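Local coordinates for EtuB protein (Clostridium kluyveri DSM 555, PDB 3IO0) that probably forms part of the shell of a bacterial microcompartment associated with ethanol utilisation, assembling as a trimer of chains with tandem microcompartment domains, at residues 120-134 with 141-153. Sequence-based numbering, arbitrary orientation.
Sequences GHLEVQYTARASLIF and PSGQAFGIMHAAP
Ala-130 N donates to Gln-144 O at 2.9 Å, and an N-H...O angle of 170° marks this bond as nearly straight. The same residue accepts through its carbonyl, Gly-143 N lying 2.9 Å from Ala-130 O, so both backbone polar groups of Ala-130 are tied to the type II turn 141-144, in which Gly-143 supplies the positive phi. From there strands 120-127 and 145-152 run antiparallel, with paired N-H...O bonds at the hydrogen-bonded positions from Thr-127/Phe-146 to His-121/Ala-152. They are neighbours in the second five-stranded sheet of this tandem microcompartment-domain chain.

On the face carrying Phe-146, Ile-148 and His-150, Phe-134 descends from helix 132-138. Its CB meets Phe-146 CE2 at 3.7 Å, with the ring planes inclined by 35° and the side chains meeting obliquely. Further along the ring, Phe-134 CE1 reaches Ile-148 CD1 at 3.5 Å. Helix 50-61 adds Met-54, which touches Phe-134 and Thr-127. The opposite face, with Leu-122, Val-124 and Met-149, packs on helix 197-217.

His-150 has CG lodged between its backbone N and carbonyl carbon (chi1 61°), which swings the imidazole across to the extended side chain of Glu-123. Its NE2 donates to Glu-123 OE1 at 2.8 Å, a weak bond because it is strongly bent. Gln-125 NE2 donates to Glu-123 OE2 at 3.1 Å, on the anti lone pair and in the Gln-125 amide plane, and also bonds Tyr-110 O. Beyond, the rings of His-150 and His-121 meet rim to rim, while Ala-152 CB sits over the His-121 face, 3.6 Å from its centroid.

Each carboxylate oxygen of Glu-123 thus faces an N-H donor, consistent with an ionised carboxylate, although the weak bond at OE1 limits the inference.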
ATOM      1  N   GLY A 120     -14.672  -6.622   3.270  1.00 53.14           N
ATOM      2  CA  GLY A 120     -14.321  -6.009   2.001  1.00 52.08           C
ATOM      3  C   GLY A 120     -15.381  -5.073   1.482  1.00 51.45           C
ATOM      4  O   GLY A 120     -16.004  -4.353   2.249  1.00 51.54           O
ATOM      5  N   HIS A 121     -15.582  -5.086   0.172  1.00 50.82           N
ATOM      6  CA  HIS A 121     -16.509  -4.171  -0.469  1.00 50.43           C
ATOM      7  C   HIS A 121     -16.871  -4.630  -1.874  1.00 50.56           C
ATOM      8  O   HIS A 121     -16.220  -5.510  -2.440  1.00 50.66           O
ATOM      9  CB  HIS A 121     -15.903  -2.772  -0.528  1.00 50.20           C
ATOM     10  CG  HIS A 121     -14.531  -2.730  -1.128  1.00 49.81           C
ATOM     11  ND1 HIS A 121     -14.305  -2.825  -2.485  1.00 49.32           N
ATOM     12  CD2 HIS A 121     -13.311  -2.595  -0.555  1.00 49.68           C
ATOM     13  CE1 HIS A 121     -13.011  -2.754  -2.725  1.00 48.61           C
ATOM     14  NE2 HIS A 121     -12.385  -2.613  -1.571  1.00 49.76           N
ATOM     15  N   LEU A 122     -17.914  -4.027  -2.428  1.00 50.52           N
ATOM     16  CA  LEU A 122     -18.282  -4.233  -3.813  1.00 50.97           C
ATOM     17  C   LEU A 122     -18.595  -2.876  -4.428  1.00 51.33           C
ATOM     18  O   LEU A 122     -19.165  -2.014  -3.761  1.00 51.59           O
ATOM     19  CB  LEU A 122     -19.502  -5.141  -3.900  1.00 50.96           C
ATOM     20  CG  LEU A 122     -20.070  -5.380  -5.303  1.00 51.64           C
ATOM     21  CD1 LEU A 122     -19.237  -6.382  -6.064  1.00 51.97           C
ATOM     22  CD2 LEU A 122     -21.499  -5.859  -5.230  1.00 52.71           C
ATOM     23  N   GLU A 123     -18.201  -2.672  -5.680  1.00 51.51           N
ATOM     24  CA  GLU A 123     -18.504  -1.422  -6.361  1.00 52.23           C
ATOM     25  C   GLU A 123     -18.703  -1.660  -7.836  1.00 52.50           C
ATOM     26  O   GLU A 123     -17.866  -2.270  -8.513  1.00 52.80           O
ATOM     27  CB  GLU A 123     -17.419  -0.367  -6.146  1.00 52.03           C
ATOM     28  CG  GLU A 123     -17.696   0.965  -6.860  1.00 52.69           C
ATOM     29  CD  GLU A 123     -16.681   2.054  -6.530  1.00 53.47           C
ATOM     30  OE1 GLU A 123     -15.575   1.723  -6.051  1.00 56.11           O
ATOM     31  OE2 GLU A 123     -16.989   3.252  -6.740  1.00 55.52           O
ATOM     32  N   VAL A 124     -19.828  -1.165  -8.329  1.00 52.74           N
ATOM     33  CA  VAL A 124     -20.162  -1.280  -9.727  1.00 52.78           C
ATOM     34  C   VAL A 124     -20.631   0.093 -10.198  1.00 52.90           C
ATOM     35  O   VAL A 124     -21.588   0.639  -9.655  1.00 53.16           O
ATOM     36  CB  VAL A 124     -21.250  -2.347  -9.942  1.00 52.71           C
ATOM     37  CG1 VAL A 124     -21.402  -2.642 -11.404  1.00 53.28           C
ATOM     38  CG2 VAL A 124     -20.889  -3.631  -9.222  1.00 52.57           C
ATOM     39  N   GLN A 125     -19.932   0.651 -11.183  1.00 52.81           N
ATOM     40  CA  GLN A 125     -20.246   1.970 -11.716  1.00 52.95           C
ATOM     41  C   GLN A 125     -20.606   1.880 -13.185  1.00 53.01           C
ATOM     42  O   GLN A 125     -20.144   0.983 -13.894  1.00 53.01           O
ATOM     43  CB  GLN A 125     -19.060   2.925 -11.556  1.00 53.08           C
ATOM     44  CG  GLN A 125     -18.693   3.284 -10.111  1.00 53.99           C
ATOM     45  CD  GLN A 125     -19.749   4.116  -9.389  1.00 54.81           C
ATOM     46  OE1 GLN A 125     -20.760   4.531  -9.977  1.00 55.94           O
ATOM     47  NE2 GLN A 125     -19.511   4.369  -8.104  1.00 53.73           N
ATOM     48  N   TYR A 126     -21.419   2.831 -13.639  1.00 53.13           N
ATOM     49  CA  TYR A 126     -21.865   2.883 -15.030  1.00 53.01           C
ATOM     50  C   TYR A 126     -21.857   4.310 -15.557  1.00 52.83           C
ATOM     51  O   TYR A 126     -22.140   5.247 -14.810  1.00 53.32           O
ATOM     52  CB  TYR A 126     -23.276   2.297 -15.161  1.00 53.12           C
ATOM     53  CG  TYR A 126     -23.912   2.533 -16.519  1.00 53.51           C
ATOM     54  CD1 TYR A 126     -23.484   1.824 -17.637  1.00 53.33           C
ATOM     55  CD2 TYR A 126     -24.936   3.471 -16.684  1.00 53.25           C
ATOM     56  CE1 TYR A 126     -24.051   2.044 -18.883  1.00 53.19           C
ATOM     57  CE2 TYR A 126     -25.507   3.694 -17.929  1.00 52.78           C
ATOM     58  CZ  TYR A 126     -25.057   2.974 -19.023  1.00 53.01           C
ATOM     59  OH  TYR A 126     -25.608   3.169 -20.265  1.00 53.45           O
ATOM     60  N   THR A 127     -21.524   4.465 -16.836  1.00 52.33           N
ATOM     61  CA  THR A 127     -21.698   5.725 -17.558  1.00 52.13           C
ATOM     62  C   THR A 127     -22.165   5.391 -18.972  1.00 52.21           C
ATOM     63  O   THR A 127     -21.825   4.323 -19.500  1.00 52.61           O
ATOM     64  CB  THR A 127     -20.394   6.550 -17.611  1.00 52.10           C
ATOM     65  OG1 THR A 127     -20.500   7.598 -18.583  1.00 51.65           O
ATOM     66  CG2 THR A 127     -19.214   5.675 -17.969  1.00 52.34           C
ATOM     67  N   ALA A 128     -22.946   6.288 -19.576  1.00 51.62           N
ATOM     68  CA  ALA A 128     -23.441   6.082 -20.935  1.00 50.84           C
ATOM     69  C   ALA A 128     -22.545   6.722 -22.013  1.00 50.59           C
ATOM     70  O   ALA A 128     -22.561   6.288 -23.165  1.00 50.81           O
ATOM     71  CB  ALA A 128     -24.864   6.561 -21.050  1.00 50.52           C
ATOM     72  N   ARG A 129     -21.796   7.762 -21.647  1.00 50.08           N
ATOM     73  CA  ARG A 129     -20.735   8.313 -22.498  1.00 50.13           C
ATOM     74  C   ARG A 129     -19.519   8.419 -21.625  1.00 50.04           C
ATOM     75  O   ARG A 129     -19.443   9.318 -20.779  1.00 50.73           O
ATOM     76  CB  ARG A 129     -21.018   9.734 -23.026  1.00 50.04           C
ATOM     77  CG  ARG A 129     -22.228   9.903 -23.933  1.00 51.49           C
ATOM     78  CD  ARG A 129     -21.870  10.512 -25.305  1.00 52.06           C
ATOM     79  NE  ARG A 129     -20.982  11.685 -25.278  1.00 50.47           N
ATOM     80  CZ  ARG A 129     -20.467  12.242 -26.379  1.00 50.52           C
ATOM     81  NH1 ARG A 129     -20.734  11.734 -27.574  1.00 49.45           N
ATOM     82  NH2 ARG A 129     -19.675  13.301 -26.303  1.00 51.27           N
ATOM     83  N   ALA A 130     -18.565   7.514 -21.795  1.00 49.44           N
ATOM     84  CA  ALA A 130     -17.303   7.693 -21.118  1.00 48.78           C
ATOM     85  C   ALA A 130     -16.605   8.847 -21.825  1.00 48.50           C
ATOM     86  O   ALA A 130     -16.638   8.921 -23.052  1.00 48.49           O
ATOM     87  CB  ALA A 130     -16.488   6.443 -21.190  1.00 48.60           C
ATOM     88  N   SER A 131     -16.025   9.773 -21.066  1.00 48.17           N
ATOM     89  CA  SER A 131     -15.134  10.745 -21.687  1.00 48.11           C
ATOM     90  C   SER A 131     -13.751  10.842 -21.019  1.00 47.94           C
ATOM     91  O   SER A 131     -13.255   9.865 -20.458  1.00 47.99           O
ATOM     92  CB  SER A 131     -15.831  12.107 -21.928  1.00 48.37           C
ATOM     93  OG  SER A 131     -15.558  13.053 -20.917  1.00 47.96           O
ATOM     94  N   LEU A 132     -13.137  12.019 -21.098  1.00 47.77           N
ATOM     95  CA  LEU A 132     -11.720  12.215 -20.787  1.00 47.39           C
ATOM     96  C   LEU A 132     -11.164  11.477 -19.573  1.00 47.26           C
ATOM     97  O   LEU A 132     -10.031  10.985 -19.627  1.00 47.24           O
ATOM     98  CB  LEU A 132     -11.416  13.697 -20.665  1.00 47.45           C
ATOM     99  CG  LEU A 132     -11.611  14.494 -21.943  1.00 47.70           C
ATOM    100  CD1 LEU A 132     -11.864  15.946 -21.594  1.00 48.89           C
ATOM    101  CD2 LEU A 132     -10.386  14.355 -22.814  1.00 49.02           C
ATOM    102  N   ILE A 133     -11.931  11.401 -18.486  1.00 46.89           N
ATOM    103  CA  ILE A 133     -11.440  10.699 -17.300  1.00 46.69           C
ATOM    104  C   ILE A 133     -11.116   9.239 -17.619  1.00 46.79           C
ATOM    105  O   ILE A 133      -9.958   8.819 -17.489  1.00 46.95           O
ATOM    106  CB  ILE A 133     -12.393  10.795 -16.098  1.00 46.57           C
ATOM    107  CG1 ILE A 133     -12.404  12.223 -15.552  1.00 46.72           C
ATOM    108  CG2 ILE A 133     -11.972   9.820 -14.990  1.00 46.04           C
ATOM    109  CD1 ILE A 133     -11.156  12.614 -14.768  1.00 46.21           C
ATOM    110  N   PHE A 134     -12.122   8.487 -18.069  1.00 46.45           N
ATOM    111  CA  PHE A 134     -11.971   7.055 -18.275  1.00 46.11           C
ATOM    112  C   PHE A 134     -11.152   6.737 -19.499  1.00 46.34           C
ATOM    113  O   PHE A 134     -10.600   5.641 -19.613  1.00 46.35           O
ATOM    114  CB  PHE A 134     -13.330   6.379 -18.340  1.00 45.99           C
ATOM    115  CG  PHE A 134     -14.161   6.611 -17.124  1.00 45.66           C
ATOM    116  CD1 PHE A 134     -13.686   6.249 -15.869  1.00 45.46           C
ATOM    117  CD2 PHE A 134     -15.410   7.213 -17.225  1.00 45.54           C
ATOM    118  CE1 PHE A 134     -14.444   6.476 -14.730  1.00 45.72           C
ATOM    119  CE2 PHE A 134     -16.187   7.437 -16.090  1.00 45.81           C
ATOM    120  CZ  PHE A 134     -15.703   7.069 -14.839  1.00 45.87           C
ATOM    121  N   PRO A 141     -13.130   3.124 -24.550  1.00 46.43           N
ATOM    122  CA  PRO A 141     -13.595   3.584 -25.855  1.00 46.78           C
ATOM    123  C   PRO A 141     -14.446   4.834 -25.668  1.00 47.25           C
ATOM    124  O   PRO A 141     -15.472   4.801 -24.963  1.00 47.52           O
ATOM    125  CB  PRO A 141     -14.437   2.410 -26.364  1.00 46.65           C
ATOM    126  CG  PRO A 141     -13.900   1.230 -25.670  1.00 46.16           C
ATOM    127  CD  PRO A 141     -13.469   1.707 -24.319  1.00 46.43           C
ATOM    128  N   SER A 142     -13.974   5.923 -26.269  1.00 47.57           N
ATOM    129  CA  SER A 142     -14.547   7.252 -26.134  1.00 47.98           C
ATOM    130  C   SER A 142     -16.008   7.303 -26.581  1.00 48.50           C
ATOM    131  O   SER A 142     -16.380   6.713 -27.611  1.00 48.88           O
ATOM    132  CB  SER A 142     -13.710   8.219 -26.966  1.00 47.76           C
ATOM    133  OG  SER A 142     -14.256   9.521 -26.959  1.00 48.93           O
ATOM    134  N   GLY A 143     -16.836   7.995 -25.800  1.00 48.80           N
ATOM    135  CA  GLY A 143     -18.240   8.218 -26.161  1.00 49.09           C
ATOM    136  C   GLY A 143     -19.145   7.014 -25.971  1.00 49.31           C
ATOM    137  O   GLY A 143     -20.364   7.133 -26.015  1.00 49.58           O
ATOM    138  N   GLN A 144     -18.551   5.853 -25.744  1.00 49.57           N
ATOM    139  CA  GLN A 144     -19.299   4.616 -25.583  1.00 49.96           C
ATOM    140  C   GLN A 144     -19.707   4.409 -24.135  1.00 49.77           C
ATOM    141  O   GLN A 144     -19.119   5.013 -23.247  1.00 50.01           O
ATOM    142  CB  GLN A 144     -18.444   3.443 -26.072  1.00 50.49           C
ATOM    143  CG  GLN A 144     -18.045   3.555 -27.551  1.00 51.59           C
ATOM    144  CD  GLN A 144     -19.225   3.959 -28.416  1.00 53.63           C
ATOM    145  OE1 GLN A 144     -19.222   5.035 -29.010  1.00 54.45           O
ATOM    146  NE2 GLN A 144     -20.266   3.117 -28.450  1.00 54.49           N
ATOM    147  N   ALA A 145     -20.712   3.568 -23.894  1.00 49.57           N
ATOM    148  CA  ALA A 145     -21.087   3.200 -22.525  1.00 49.43           C
ATOM    149  C   ALA A 145     -19.904   2.495 -21.859  1.00 49.64           C
ATOM    150  O   ALA A 145     -19.064   1.895 -22.542  1.00 50.05           O
ATOM    151  CB  ALA A 145     -22.308   2.306 -22.521  1.00 49.20           C
ATOM    152  N   PHE A 146     -19.835   2.558 -20.533  1.00 49.50           N
ATOM    153  CA  PHE A 146     -18.659   2.075 -19.819  1.00 49.30           C
ATOM    154  C   PHE A 146     -19.034   1.549 -18.444  1.00 49.53           C
ATOM    155  O   PHE A 146     -19.872   2.145 -17.760  1.00 49.68           O
ATOM    156  CB  PHE A 146     -17.644   3.214 -19.703  1.00 49.09           C
ATOM    157  CG  PHE A 146     -16.288   2.788 -19.241  1.00 48.55           C
ATOM    158  CD1 PHE A 146     -15.513   1.933 -20.007  1.00 48.38           C
ATOM    159  CD2 PHE A 146     -15.768   3.274 -18.048  1.00 48.98           C
ATOM    160  CE1 PHE A 146     -14.251   1.546 -19.579  1.00 48.68           C
ATOM    161  CE2 PHE A 146     -14.501   2.895 -17.603  1.00 48.89           C
ATOM    162  CZ  PHE A 146     -13.742   2.033 -18.372  1.00 48.94           C
ATOM    163  N   GLY A 147     -18.416   0.440 -18.043  1.00 49.51           N
ATOM    164  CA  GLY A 147     -18.658  -0.142 -16.721  1.00 49.73           C
ATOM    165  C   GLY A 147     -17.394  -0.369 -15.906  1.00 49.89           C
ATOM    166  O   GLY A 147     -16.342  -0.697 -16.472  1.00 50.33           O
ATOM    167  N   ILE A 148     -17.492  -0.199 -14.583  1.00 49.44           N
ATOM    168  CA  ILE A 148     -16.373  -0.470 -13.679  1.00 49.29           C
ATOM    169  C   ILE A 148     -16.771  -1.396 -12.524  1.00 49.76           C
ATOM    170  O   ILE A 148     -17.763  -1.158 -11.833  1.00 50.19           O
ATOM    171  CB  ILE A 148     -15.764   0.823 -13.120  1.00 49.17           C
ATOM    172  CG1 ILE A 148     -15.301   1.727 -14.260  1.00 48.51           C
ATOM    173  CG2 ILE A 148     -14.605   0.512 -12.160  1.00 48.83           C
ATOM    174  CD1 ILE A 148     -15.048   3.138 -13.828  1.00 47.70           C
ATOM    175  N   MET A 149     -15.979  -2.442 -12.318  1.00 49.81           N
ATOM    176  CA  MET A 149     -16.276  -3.488 -11.353  1.00 49.80           C
ATOM    177  C   MET A 149     -15.076  -3.720 -10.482  1.00 49.74           C
ATOM    178  O   MET A 149     -13.952  -3.785 -10.989  1.00 50.17           O
ATOM    179  CB  MET A 149     -16.455  -4.803 -12.086  1.00 50.01           C
ATOM    180  CG  MET A 149     -17.841  -5.161 -12.463  1.00 50.39           C
ATOM    181  SD  MET A 149     -17.690  -6.269 -13.860  1.00 49.90           S
ATOM    182  CE  MET A 149     -17.666  -5.054 -15.167  1.00 49.69           C
ATOM    183  N   HIS A 150     -15.312  -3.900  -9.187  1.00 49.04           N
ATOM    184  CA  HIS A 150     -14.332  -4.547  -8.341  1.00 48.57           C
ATOM    185  C   HIS A 150     -14.952  -4.970  -7.032  1.00 48.36           C
ATOM    186  O   HIS A 150     -16.002  -4.462  -6.636  1.00 48.47           O
ATOM    187  CB  HIS A 150     -13.110  -3.662  -8.109  1.00 48.68           C
ATOM    188  CG  HIS A 150     -13.424  -2.376  -7.429  1.00 49.22           C
ATOM    189  ND1 HIS A 150     -13.617  -2.284  -6.068  1.00 50.79           N
ATOM    190  CD2 HIS A 150     -13.584  -1.127  -7.917  1.00 50.14           C
ATOM    191  CE1 HIS A 150     -13.884  -1.030  -5.746  1.00 51.13           C
ATOM    192  NE2 HIS A 150     -13.877  -0.310  -6.852  1.00 51.13           N
ATOM    193  N   ALA A 151     -14.309  -5.930  -6.380  1.00 48.00           N
ATOM    194  CA  ALA A 151     -14.683  -6.334  -5.037  1.00 47.61           C
ATOM    195  C   ALA A 151     -13.445  -6.801  -4.265  1.00 47.49           C
ATOM    196  O   ALA A 151     -12.453  -7.257  -4.865  1.00 47.39           O
ATOM    197  CB  ALA A 151     -15.733  -7.414  -5.083  1.00 47.40           C
ATOM    198  N   ALA A 152     -13.504  -6.650  -2.942  1.00 46.90           N
ATOM    199  CA  ALA A 152     -12.453  -7.094  -2.047  1.00 46.39           C
ATOM    200  C   ALA A 152     -13.088  -8.044  -1.058  1.00 46.34           C
ATOM    201  O   ALA A 152     -14.209  -7.807  -0.625  1.00 46.59           O
ATOM    202  CB  ALA A 152     -11.842  -5.921  -1.319  1.00 46.24           C
ATOM    203  N   PRO A 153     -12.380  -9.122  -0.687  1.00 46.21           N
ATOM    204  CA  PRO A 153     -11.057  -9.492  -1.160  1.00 46.19           C
ATOM    205  C   PRO A 153     -11.119  -9.909  -2.610  1.00 46.36           C
ATOM    206  O   PRO A 153     -12.197 -10.260  -3.112  1.00 46.56           O
ATOM    207  CB  PRO A 153     -10.693 -10.688  -0.281  1.00 46.25           C
ATOM    208  CG  PRO A 153     -11.983 -11.260   0.118  1.00 46.38           C
ATOM    209  CD  PRO A 153     -12.892 -10.089   0.295  1.00 46.21           C
TER